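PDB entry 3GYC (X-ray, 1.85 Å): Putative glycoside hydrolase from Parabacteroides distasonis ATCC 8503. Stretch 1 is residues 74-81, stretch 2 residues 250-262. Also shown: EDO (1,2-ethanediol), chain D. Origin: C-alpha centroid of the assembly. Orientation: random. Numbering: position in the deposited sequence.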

# COMPACT_ATOMS: atom_id res chain seq x y z
N LYS A 74 -19.66 -2.91 -5.01
CA LYS A 74 -19.52 -3.75 -6.20
C LYS A 74 -18.11 -4.29 -6.21
O LYS A 74 -17.21 -3.58 -5.81
CB LYS A 74 -19.75 -2.95 -7.48
CG LYS A 74 -21.12 -2.32 -7.50
CD LYS A 74 -21.46 -1.61 -8.82
CE LYS A 74 -20.81 -0.26 -8.97
NZ LYS A 74 -21.46 0.47 -10.11
N GLU A 75 -17.90 -5.52 -6.65
CA GLU A 75 -16.54 -6.08 -6.60
C GLU A 75 -15.61 -5.45 -7.65
O GLU A 75 -16.05 -4.99 -8.71
CB GLU A 75 -16.56 -7.64 -6.72
CG GLU A 75 -16.90 -8.22 -8.11
CD GLU A 75 -18.39 -8.24 -8.47
OE1 GLU A 75 -19.26 -7.73 -7.70
OE2 GLU A 75 -18.71 -8.81 -9.55
N VAL A 76 -14.33 -5.39 -7.30
CA VAL A 76 -13.30 -4.94 -8.21
C VAL A 76 -12.90 -6.09 -9.14
O VAL A 76 -12.63 -5.89 -10.34
CB VAL A 76 -12.03 -4.47 -7.47
CG1 VAL A 76 -11.15 -3.67 -8.42
CG2 VAL A 76 -12.38 -3.62 -6.24
N TRP A 77 -12.92 -7.30 -8.60
CA TRP A 77 -12.48 -8.51 -9.33
C TRP A 77 -13.03 -9.76 -8.66
O TRP A 77 -13.51 -9.71 -7.52
CB TRP A 77 -10.94 -8.65 -9.26
CG TRP A 77 -10.36 -8.28 -7.93
CD1 TRP A 77 -10.64 -8.84 -6.71
CD2 TRP A 77 -9.39 -7.27 -7.67
NE1 TRP A 77 -9.91 -8.23 -5.73
CE2 TRP A 77 -9.16 -7.23 -6.28
CE3 TRP A 77 -8.72 -6.36 -8.49
CZ2 TRP A 77 -8.25 -6.33 -5.69
CZ3 TRP A 77 -7.83 -5.48 -7.90
CH2 TRP A 77 -7.60 -5.47 -6.51
N ASN A 78 -12.98 -10.86 -9.36
CA ASN A 78 -13.29 -12.12 -8.74
C ASN A 78 -12.08 -13.06 -8.84
O ASN A 78 -12.11 -14.19 -8.37
CB ASN A 78 -14.59 -12.72 -9.29
CG ASN A 78 -14.49 -13.14 -10.74
OD1 ASN A 78 -13.42 -13.30 -11.31
ND2 ASN A 78 -15.64 -13.36 -11.34
N GLN A 79 -11.00 -12.58 -9.44
CA GLN A 79 -9.80 -13.41 -9.61
C GLN A 79 -8.77 -13.28 -8.50
O GLN A 79 -7.88 -14.13 -8.39
CB GLN A 79 -9.15 -13.03 -10.95
CG GLN A 79 -10.03 -13.40 -12.07
CD GLN A 79 -10.17 -14.89 -12.15
OE1 GLN A 79 -9.17 -15.60 -12.23
NE2 GLN A 79 -11.39 -15.38 -12.20
N GLN A 80 -8.88 -12.25 -7.66
CA GLN A 80 -7.91 -12.05 -6.55
C GLN A 80 -8.54 -12.24 -5.19
O GLN A 80 -9.77 -12.13 -5.04
CB GLN A 80 -7.29 -10.66 -6.61
CG GLN A 80 -6.79 -10.25 -7.94
CD GLN A 80 -5.74 -11.20 -8.51
OE1 GLN A 80 -5.03 -11.86 -7.76
NE2 GLN A 80 -5.67 -11.29 -9.83
N ASP A 81 -7.69 -12.45 -4.17
CA ASP A 81 -8.18 -12.66 -2.78
C ASP A 81 -8.07 -11.44 -1.82
O ASP A 81 -8.15 -11.59 -0.60
CB ASP A 81 -7.52 -13.93 -2.16
CG ASP A 81 -8.09 -15.26 -2.74
OD1 ASP A 81 -9.21 -15.24 -3.37
OD2 ASP A 81 -7.42 -16.32 -2.57
N GLY A 250 2.56 -14.51 -19.76
CA GLY A 250 1.24 -14.35 -20.33
C GLY A 250 0.20 -13.90 -19.31
O GLY A 250 -0.95 -14.34 -19.36
N TYR A 251 0.58 -13.02 -18.39
CA TYR A 251 -0.32 -12.50 -17.35
C TYR A 251 -0.71 -11.05 -17.64
O TYR A 251 0.15 -10.20 -17.75
CB TYR A 251 0.33 -12.58 -15.98
CG TYR A 251 -0.66 -12.27 -14.86
CD1 TYR A 251 -1.66 -13.18 -14.55
CD2 TYR A 251 -0.65 -11.03 -14.21
CE1 TYR A 251 -2.59 -12.91 -13.58
CE2 TYR A 251 -1.56 -10.75 -13.21
CZ TYR A 251 -2.54 -11.70 -12.91
OH TYR A 251 -3.50 -11.50 -11.99
N GLY A 252 -2.01 -10.76 -17.69
CA GLY A 252 -2.50 -9.42 -18.02
C GLY A 252 -3.43 -8.80 -17.00
O GLY A 252 -4.25 -7.97 -17.36
N TYR A 253 -3.32 -9.21 -15.75
CA TYR A 253 -4.09 -8.67 -14.65
C TYR A 253 -5.62 -8.77 -14.85
O TYR A 253 -6.36 -7.96 -14.29
CB TYR A 253 -3.70 -7.22 -14.35
CG TYR A 253 -2.23 -6.95 -14.15
CD1 TYR A 253 -1.41 -6.67 -15.23
CD2 TYR A 253 -1.67 -6.89 -12.88
CE1 TYR A 253 -0.08 -6.36 -15.06
CE2 TYR A 253 -0.33 -6.59 -12.69
CZ TYR A 253 0.47 -6.34 -13.79
OH TYR A 253 1.81 -6.04 -13.64
N ASN A 254 -6.08 -9.76 -15.59
CA ASN A 254 -7.52 -9.89 -15.84
C ASN A 254 -8.29 -10.00 -14.51
O ASN A 254 -7.94 -10.76 -13.61
CB ASN A 254 -7.83 -11.05 -16.77
CG ASN A 254 -9.19 -10.91 -17.39
OD1 ASN A 254 -10.22 -11.08 -16.72
ND2 ASN A 254 -9.22 -10.56 -18.65
N ARG A 255 -9.32 -9.17 -14.36
CA ARG A 255 -10.08 -9.10 -13.11
C ARG A 255 -11.22 -10.10 -12.96
O ARG A 255 -11.60 -10.41 -11.82
CB ARG A 255 -10.63 -7.68 -12.93
CG ARG A 255 -9.52 -6.67 -12.87
CD ARG A 255 -9.94 -5.32 -12.40
NE ARG A 255 -8.76 -4.53 -12.05
CZ ARG A 255 -8.78 -3.26 -11.63
NH1 ARG A 255 -9.93 -2.61 -11.51
NH2 ARG A 255 -7.64 -2.63 -11.34
N PHE A 256 -11.74 -10.61 -14.07
CA PHE A 256 -12.90 -11.48 -14.04
C PHE A 256 -12.79 -12.82 -14.75
O PHE A 256 -13.71 -13.62 -14.67
CB PHE A 256 -14.11 -10.71 -14.58
CG PHE A 256 -14.48 -9.59 -13.72
CD1 PHE A 256 -15.19 -9.82 -12.54
CD2 PHE A 256 -14.03 -8.32 -13.98
CE1 PHE A 256 -15.50 -8.79 -11.72
CE2 PHE A 256 -14.32 -7.28 -13.11
CZ PHE A 256 -15.05 -7.52 -12.01
N LEU A 257 -11.73 -13.07 -15.51
CA LEU A 257 -11.60 -14.32 -16.21
C LEU A 257 -10.38 -15.07 -15.74
O LEU A 257 -9.36 -14.44 -15.42
CB LEU A 257 -11.55 -14.11 -17.69
CG LEU A 257 -12.85 -13.62 -18.34
CD1 LEU A 257 -12.48 -13.28 -19.75
CD2 LEU A 257 -14.01 -14.61 -18.25
N PRO A 258 -10.47 -16.42 -15.72
CA PRO A 258 -9.41 -17.29 -15.15
C PRO A 258 -8.19 -17.57 -16.03
O PRO A 258 -7.22 -18.10 -15.55
CB PRO A 258 -10.16 -18.59 -14.85
CG PRO A 258 -11.31 -18.59 -15.80
CD PRO A 258 -11.71 -17.17 -16.01
N ASP A 259 -8.26 -17.21 -17.30
CA ASP A 259 -7.19 -17.53 -18.26
C ASP A 259 -5.80 -17.01 -17.92
O ASP A 259 -4.86 -17.74 -18.04
CB ASP A 259 -7.64 -17.08 -19.63
CG ASP A 259 -9.02 -17.65 -19.98
OD1 ASP A 259 -9.05 -18.53 -20.88
OD2 ASP A 259 -10.04 -17.31 -19.29
N ASP A 260 -5.70 -15.77 -17.46
CA ASP A 260 -4.41 -15.17 -17.00
C ASP A 260 -3.78 -16.01 -15.89
O ASP A 260 -2.59 -16.35 -15.99
CB ASP A 260 -4.59 -13.70 -16.53
CG ASP A 260 -4.79 -12.72 -17.71
OD1 ASP A 260 -4.91 -13.20 -18.84
OD2 ASP A 260 -4.79 -11.49 -17.53
N TYR A 261 -4.56 -16.39 -14.88
CA TYR A 261 -3.99 -17.24 -13.83
C TYR A 261 -3.56 -18.60 -14.33
O TYR A 261 -2.61 -19.21 -13.78
CB TYR A 261 -4.92 -17.40 -12.63
CG TYR A 261 -4.56 -16.50 -11.47
CD1 TYR A 261 -3.39 -16.70 -10.77
CD2 TYR A 261 -5.39 -15.48 -11.06
CE1 TYR A 261 -3.02 -15.90 -9.75
CE2 TYR A 261 -5.03 -14.67 -9.98
CZ TYR A 261 -3.87 -14.91 -9.31
OH TYR A 261 -3.46 -14.14 -8.26
N LYS A 262 -4.26 -19.11 -15.33
CA LYS A 262 -3.87 -20.38 -15.91
C LYS A 262 -2.45 -20.26 -16.52
O LYS A 262 -1.69 -21.21 -16.49
CB LYS A 262 -4.88 -20.87 -16.95
CG LYS A 262 -6.16 -21.44 -16.32
CD LYS A 262 -7.19 -21.77 -17.42
CE LYS A 262 -8.46 -22.34 -16.87
NZ LYS A 262 -8.30 -23.70 -16.26
C1 EDO D . -13.10 -16.56 -1.62
O1 EDO D . -12.26 -16.54 -0.45
C2 EDO D . -12.47 -15.73 -2.70
O2 EDO D . -11.90 -14.49 -2.24
O HOH W 1 -12.90 -3.78 -11.72
O HOH W 2 -7.17 -9.35 -11.15

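An irregular segment and a loop that leads into a helix, whose touching residues are at least 171 positions apart in sequence, bury 595 Å² between them. Lys74 stays out of reach, and contact begins at Glu75, whose carboxylate approaches the Phe256 ring. Val76 offers a small apolar surface: with Trp77 CE3, its CG1 lies over one face of the Arg255 guanidinium, while a water bridges Val76 O and Arg255 NH1. Trp77 packs its CB against Arg255 CB (3.8 Å), and its CA sits over the face of Phe256, 4.2 Å from the ring centroid in a CH-pi contact. Phe256 can serve here although its CB points away, because its long side chain brings the ring back.

The backbone link centres on Arg255 O, which accepts from both Asn78 N (2.9 Å) and Gln79 N (3.3 Å). Asn78 OD1 in turn receives Gln79 NE2 (3.0 Å), tying the neighbouring amides together. Gln79 points toward stretch 2 and has the largest covered area, its flexible chain folding against Leu257, Pro258 and Tyr261.

Buried Gln80 uses both ends of its amide: OE1 accepts from Tyr261 OH (2.8 Å), whereas NE2 donates weakly to Tyr251 OH (3.1 Å) and, through a water, reaches Asn254 O. Glutamine suits this site by pairing acceptor and donor. Asp81 makes no contact with stretch 2; its OD1 binds ethanediol O2 (3.0 Å).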